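Local coordinates for amine Dehydrogenase (PDB 1JMX), which probably oxidises primary amines and passes their electrons on through heme c, this chain being the beta-propeller subunit of the three-chain enzyme, at residues L277-L282 / K286-A291; Q269-L274 / V300-K305. All coordinates share one frame; numbering follows the deposited sequence.

Contact 1: residues L277-L282 / K286-A291; sequences LAKYDL and KLIKAA
L277 and A291 form an antiparallel hydrogen-bonded pair in which each backbone N finds the other's O, L277 N at 3.0 Å from A291 O and A291 N at 2.8 Å from L277 O. D281 and K286 pair likewise at the turn end. Between them the ladder is irregular: K279 N donates a hydrogen bond to K289 O at 2.7 Å, whereas K279 O takes I288 N at 2.8 Å and, weakly, K289 N at 3.3 Å. With its chain fully extended and CG anti to the backbone N (chi1 -173°), K279 lays its aliphatic part beside I288 CG1 and delivers NZ to P323 O; K289 NZ reaches T325 O. D281 OD1 is held by Q284 N and N268 ND2, and K286 NZ adds a long salt bridge, 3.9 Å from D281 OD2. On the opposite face, L287 CD1 sits over the Y280 ring in a CH-pi contact, 3.8 Å from its centroid; a tyrosine suits this place: its ring carbons pack on leucine and its OH shares a hydrogen bond with Y257 OH. Two residues, I288 and K289, opposite one, K279, make a classic beta bulge in a beta hairpin at the outer edge of its sheet.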
loop_
_atom_site.group_PDB
_atom_site.type_symbol
_atom_site.label_atom_id
_atom_site.label_comp_id
_atom_site.label_asym_id
_atom_site.label_seq_id
_atom_site.Cartn_x
_atom_site.Cartn_y
_atom_site.Cartn_z
ATOM N N LEU B 277 -19.091 16.957 7.984
ATOM C CA LEU B 277 -18.830 17.864 9.090
ATOM C C LEU B 277 -19.952 17.531 10.072
ATOM O O LEU B 277 -21.121 17.707 9.748
ATOM C CB LEU B 277 -18.954 19.321 8.630
ATOM C CG LEU B 277 -18.200 20.454 9.354
ATOM C CD1 LEU B 277 -18.851 21.784 8.992
ATOM C CD2 LEU B 277 -18.206 20.285 10.858
ATOM N N ALA B 278 -19.616 17.008 11.244
ATOM C CA ALA B 278 -20.642 16.658 12.219
ATOM C C ALA B 278 -20.651 17.584 13.427
ATOM O O ALA B 278 -19.607 18.033 13.893
ATOM C CB ALA B 278 -20.495 15.218 12.654
ATOM N N LYS B 279 -21.850 17.818 13.948
ATOM C CA LYS B 279 -22.084 18.693 15.089
ATOM C C LYS B 279 -22.651 17.818 16.196
ATOM O O LYS B 279 -23.694 17.201 16.014
ATOM C CB LYS B 279 -23.103 19.762 14.678
ATOM C CG LYS B 279 -23.344 20.852 15.676
ATOM C CD LYS B 279 -24.178 21.947 15.029
ATOM C CE LYS B 279 -24.560 23.012 16.047
ATOM N NZ LYS B 279 -25.268 24.163 15.424
ATOM N N TYR B 280 -21.942 17.723 17.318
ATOM C CA TYR B 280 -22.391 16.893 18.428
ATOM C C TYR B 280 -22.707 17.638 19.706
ATOM O O TYR B 280 -22.118 18.678 20.005
ATOM C CB TYR B 280 -21.349 15.831 18.767
ATOM C CG TYR B 280 -21.276 14.726 17.766
ATOM C CD1 TYR B 280 -20.529 14.869 16.601
ATOM C CD2 TYR B 280 -21.974 13.546 17.964
ATOM C CE1 TYR B 280 -20.485 13.861 15.652
ATOM C CE2 TYR B 280 -21.938 12.531 17.022
ATOM C CZ TYR B 280 -21.193 12.695 15.866
ATOM O OH TYR B 280 -21.181 11.708 14.920
ATOM N N ASP B 281 -23.588 17.034 20.497
ATOM C CA ASP B 281 -23.983 17.566 21.786
ATOM C C ASP B 281 -23.164 16.731 22.765
ATOM O O ASP B 281 -23.379 15.529 22.871
ATOM C CB ASP B 281 -25.475 17.317 22.005
ATOM C CG ASP B 281 -26.010 18.019 23.226
ATOM O OD1 ASP B 281 -25.473 17.803 24.333
ATOM O OD2 ASP B 281 -26.976 18.792 23.070
ATOM N N LEU B 282 -22.188 17.351 23.426
ATOM C CA LEU B 282 -21.325 16.640 24.379
ATOM C C LEU B 282 -22.096 16.022 25.541
ATOM O O LEU B 282 -21.872 14.866 25.904
ATOM C CB LEU B 282 -20.259 17.571 24.972
ATOM C CG LEU B 282 -18.906 17.847 24.316
ATOM C CD1 LEU B 282 -18.143 16.559 24.071
ATOM C CD2 LEU B 282 -19.119 18.602 23.043
ATOM N N LYS B 286 -24.977 13.050 21.660
ATOM C CA LYS B 286 -25.839 12.934 20.497
ATOM C C LYS B 286 -25.440 13.820 19.324
ATOM O O LYS B 286 -25.069 14.982 19.497
ATOM C CB LYS B 286 -27.266 13.305 20.936
ATOM C CG LYS B 286 -28.318 13.295 19.837
ATOM C CD LYS B 286 -29.494 14.220 20.181
ATOM C CE LYS B 286 -29.265 15.661 19.675
ATOM N NZ LYS B 286 -28.006 16.300 20.206
ATOM N N LEU B 287 -25.551 13.266 18.121
ATOM C CA LEU B 287 -25.264 14.015 16.912
ATOM C C LEU B 287 -26.466 14.931 16.715
ATOM O O LEU B 287 -27.606 14.462 16.739
ATOM C CB LEU B 287 -25.160 13.064 15.719
ATOM C CG LEU B 287 -25.135 13.685 14.318
ATOM C CD1 LEU B 287 -23.794 14.349 14.056
ATOM C CD2 LEU B 287 -25.397 12.602 13.271
ATOM N N ILE B 288 -26.233 16.234 16.600
ATOM C CA ILE B 288 -27.342 17.153 16.380
ATOM C C ILE B 288 -27.516 17.413 14.878
ATOM O O ILE B 288 -28.643 17.476 14.391
ATOM C CB ILE B 288 -27.233 18.489 17.216
ATOM C CG1 ILE B 288 -26.892 19.682 16.334
ATOM C CG2 ILE B 288 -26.240 18.360 18.365
ATOM C CD1 ILE B 288 -28.115 20.492 15.911
ATOM N N LYS B 289 -26.408 17.487 14.137
ATOM C CA LYS B 289 -26.469 17.729 12.694
ATOM C C LYS B 289 -25.168 17.430 11.954
ATOM O O LYS B 289 -24.081 17.611 12.484
ATOM C CB LYS B 289 -26.881 19.175 12.418
ATOM C CG LYS B 289 -27.230 19.467 10.974
ATOM C CD LYS B 289 -27.864 20.842 10.877
ATOM C CE LYS B 289 -28.296 21.181 9.461
ATOM N NZ LYS B 289 -28.909 22.544 9.419
ATOM N N ALA B 290 -25.300 16.998 10.704
ATOM C CA ALA B 290 -24.158 16.682 9.863
ATOM C C ALA B 290 -24.368 17.349 8.508
ATOM O O ALA B 290 -25.500 17.530 8.060
ATOM C CB ALA B 290 -24.020 15.175 9.704
ATOM N N ALA B 291 -23.278 17.789 7.897
ATOM C CA ALA B 291 -23.345 18.434 6.597
ATOM C C ALA B 291 -22.405 17.729 5.624
ATOM O O ALA B 291 -21.326 17.265 6.019
ATOM C CB ALA B 291 -22.975 19.910 6.716
#

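Contact 2: residues Q269-L274 / V300-K305; sequences QIYGVL and VAFDKK
The strands carrying Y271 and V273 on one side and V300 and F302 on the other run roughly antiparallel, their N-to-C directions 145° apart and their axes 8.3 Å apart at their closest, and no hydrogen bond joins them. They belong to separate four-stranded antiparallel sheets, consistent with two successive blades of a beta-propeller meeting face against face. All four residues are buried, and aromatic and branched apolar side chains suit a seam filled from both sheets. The central feature is a T-shaped pair: the F302 edge points at the Y271 face, ring centroids 5.1 Å apart and planes at 88°. F302 CZ leads, 3.6 Å from Y271 CD2, lying above the ring but nearer its CD2-CE2 side than its centre. With CG anti to the carbonyl carbon (chi1 -61°), the Y271 ring turns this apolar face to F302, while its hydroxyl hydrogen-bonds to P323 O. With a leucine in place of Y271, the F302 edge would probably lose its flat partner and P323 O one of its hydrogen-bond donors. L309 fills in beside Y271 and V300, and V300 N is tied to T259 OG1 of the first sheet. V273 and V300 lie alongside each other, pointing opposite ways, and their meeting point is tight: V273 CG1 lies 3.4 Å from V300 CG1.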
loop_
_atom_site.group_PDB
_atom_site.type_symbol
_atom_site.label_atom_id
_atom_site.label_comp_id
_atom_site.label_asym_id
_atom_site.label_seq_id
_atom_site.Cartn_x
_atom_site.Cartn_y
_atom_site.Cartn_z
ATOM N N GLN B 269 -20.906 22.026 22.386
ATOM C CA GLN B 269 -20.980 21.545 21.026
ATOM C C GLN B 269 -19.582 21.325 20.495
ATOM O O GLN B 269 -18.730 22.204 20.596
ATOM C CB GLN B 269 -21.694 22.558 20.141
ATOM C CG GLN B 269 -23.109 22.890 20.571
ATOM C CD GLN B 269 -23.758 23.897 19.642
ATOM O OE1 GLN B 269 -23.078 24.751 19.057
ATOM N NE2 GLN B 269 -25.079 23.802 19.493
ATOM N N ILE B 270 -19.347 20.123 19.981
ATOM C CA ILE B 270 -18.066 19.771 19.391
ATOM C C ILE B 270 -18.293 19.438 17.909
ATOM O O ILE B 270 -19.259 18.754 17.551
ATOM C CB ILE B 270 -17.391 18.586 20.130
ATOM C CG1 ILE B 270 -15.962 18.390 19.601
ATOM C CG2 ILE B 270 -18.222 17.317 19.979
ATOM C CD1 ILE B 270 -15.172 17.369 20.345
ATOM N N TYR B 271 -17.436 19.993 17.058
ATOM C CA TYR B 271 -17.515 19.793 15.618
ATOM C C TYR B 271 -16.337 18.979 15.095
ATOM O O TYR B 271 -15.194 19.397 15.241
ATOM C CB TYR B 271 -17.519 21.143 14.906
ATOM C CG TYR B 271 -18.669 22.056 15.252
ATOM C CD1 TYR B 271 -19.543 22.500 14.262
ATOM C CD2 TYR B 271 -18.862 22.514 16.553
ATOM C CE1 TYR B 271 -20.580 23.382 14.557
ATOM C CE2 TYR B 271 -19.894 23.394 16.859
ATOM C CZ TYR B 271 -20.749 23.827 15.856
ATOM O OH TYR B 271 -21.768 24.711 16.144
ATOM N N GLY B 272 -16.622 17.837 14.476
ATOM C CA GLY B 272 -15.578 16.992 13.913
ATOM C C GLY B 272 -15.664 17.002 12.396
ATOM O O GLY B 272 -16.727 17.285 11.853
ATOM N N VAL B 273 -14.573 16.664 11.706
ATOM C CA VAL B 273 -14.579 16.681 10.242
ATOM C C VAL B 273 -13.632 15.694 9.545
ATOM O O VAL B 273 -12.611 15.298 10.097
ATOM C CB VAL B 273 -14.265 18.126 9.705
ATOM C CG1 VAL B 273 -12.803 18.479 9.937
ATOM C CG2 VAL B 273 -14.621 18.258 8.222
ATOM N N LEU B 274 -14.033 15.287 8.342
ATOM C CA LEU B 274 -13.274 14.412 7.448
ATOM C C LEU B 274 -14.068 14.380 6.144
ATOM O O LEU B 274 -13.863 15.229 5.287
ATOM C CB LEU B 274 -13.053 13.005 8.021
ATOM C CG LEU B 274 -11.893 12.159 7.448
ATOM C CD1 LEU B 274 -12.297 11.368 6.233
ATOM C CD2 LEU B 274 -10.700 13.037 7.121
ATOM N N VAL B 300 -10.473 21.559 11.213
ATOM C CA VAL B 300 -11.444 22.593 11.557
ATOM C C VAL B 300 -10.717 23.761 12.216
ATOM O O VAL B 300 -9.638 23.594 12.789
ATOM C CB VAL B 300 -12.558 22.108 12.550
ATOM C CG1 VAL B 300 -13.540 21.185 11.858
ATOM C CG2 VAL B 300 -11.956 21.436 13.769
ATOM N N ALA B 301 -11.304 24.946 12.096
ATOM C CA ALA B 301 -10.777 26.162 12.706
ATOM C C ALA B 301 -11.960 27.085 12.998
ATOM O O ALA B 301 -12.821 27.278 12.155
ATOM C CB ALA B 301 -9.770 26.850 11.782
ATOM N N PHE B 302 -12.039 27.563 14.231
ATOM C CA PHE B 302 -13.091 28.480 14.663
ATOM C C PHE B 302 -12.497 29.880 14.815
ATOM O O PHE B 302 -11.348 30.024 15.242
ATOM C CB PHE B 302 -13.613 28.067 16.045
ATOM C CG PHE B 302 -14.835 27.197 16.017
ATOM C CD1 PHE B 302 -14.774 25.877 16.456
ATOM C CD2 PHE B 302 -16.066 27.715 15.616
ATOM C CE1 PHE B 302 -15.914 25.091 16.504
ATOM C CE2 PHE B 302 -17.210 26.935 15.661
ATOM C CZ PHE B 302 -17.134 25.620 16.109
ATOM N N ASP B 303 -13.251 30.911 14.447
ATOM C CA ASP B 303 -12.746 32.254 14.668
ATOM C C ASP B 303 -12.954 32.543 16.170
ATOM O O ASP B 303 -13.510 31.706 16.889
ATOM C CB ASP B 303 -13.385 33.302 13.731
ATOM C CG ASP B 303 -14.880 33.511 13.955
ATOM O OD1 ASP B 303 -15.444 34.363 13.243
ATOM O OD2 ASP B 303 -15.500 32.858 14.813
ATOM N N LYS B 304 -12.528 33.715 16.633
ATOM C CA LYS B 304 -12.616 34.073 18.049
ATOM C C LYS B 304 -13.982 33.937 18.703
ATOM O O LYS B 304 -14.100 33.340 19.774
ATOM C CB LYS B 304 -12.060 35.478 18.282
ATOM C CG LYS B 304 -10.863 35.521 19.225
ATOM C CD LYS B 304 -9.672 34.710 18.691
ATOM C CE LYS B 304 -8.482 34.786 19.640
ATOM N NZ LYS B 304 -7.335 34.010 19.124
ATOM N N LYS B 305 -15.009 34.478 18.055
ATOM C CA LYS B 305 -16.366 34.414 18.594
ATOM C C LYS B 305 -17.086 33.099 18.323
ATOM O O LYS B 305 -18.006 32.738 19.052
ATOM C CB LYS B 305 -17.209 35.587 18.085
ATOM C CG LYS B 305 -16.869 36.930 18.736
ATOM C CD LYS B 305 -17.710 38.061 18.144
ATOM C CE LYS B 305 -19.218 37.798 18.308
ATOM N NZ LYS B 305 -20.067 38.795 17.569
#

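In the fold
The centres of the two contacts lie about 11 Å apart, and contact 1 is nested in the chain inside the loop that contact 2 closes. Both use one sheet, with strands in the order 257-262, 269-274, 276-281, 286-292: contact 1 joins its last two strands, whereas contact 2 starts from its second and crosses to strand 299-302, the first of the next sheet. Neighbouring strands connect them directly, Y280 N probably hydrogen-bonding to I270 O and A278 N to G272 O. Contact 2 lies nearer the centre of the chain. Together they fit the build of a propeller, hydrogen-bonded hairpins within a blade and apolar side chains between neighbouring blades.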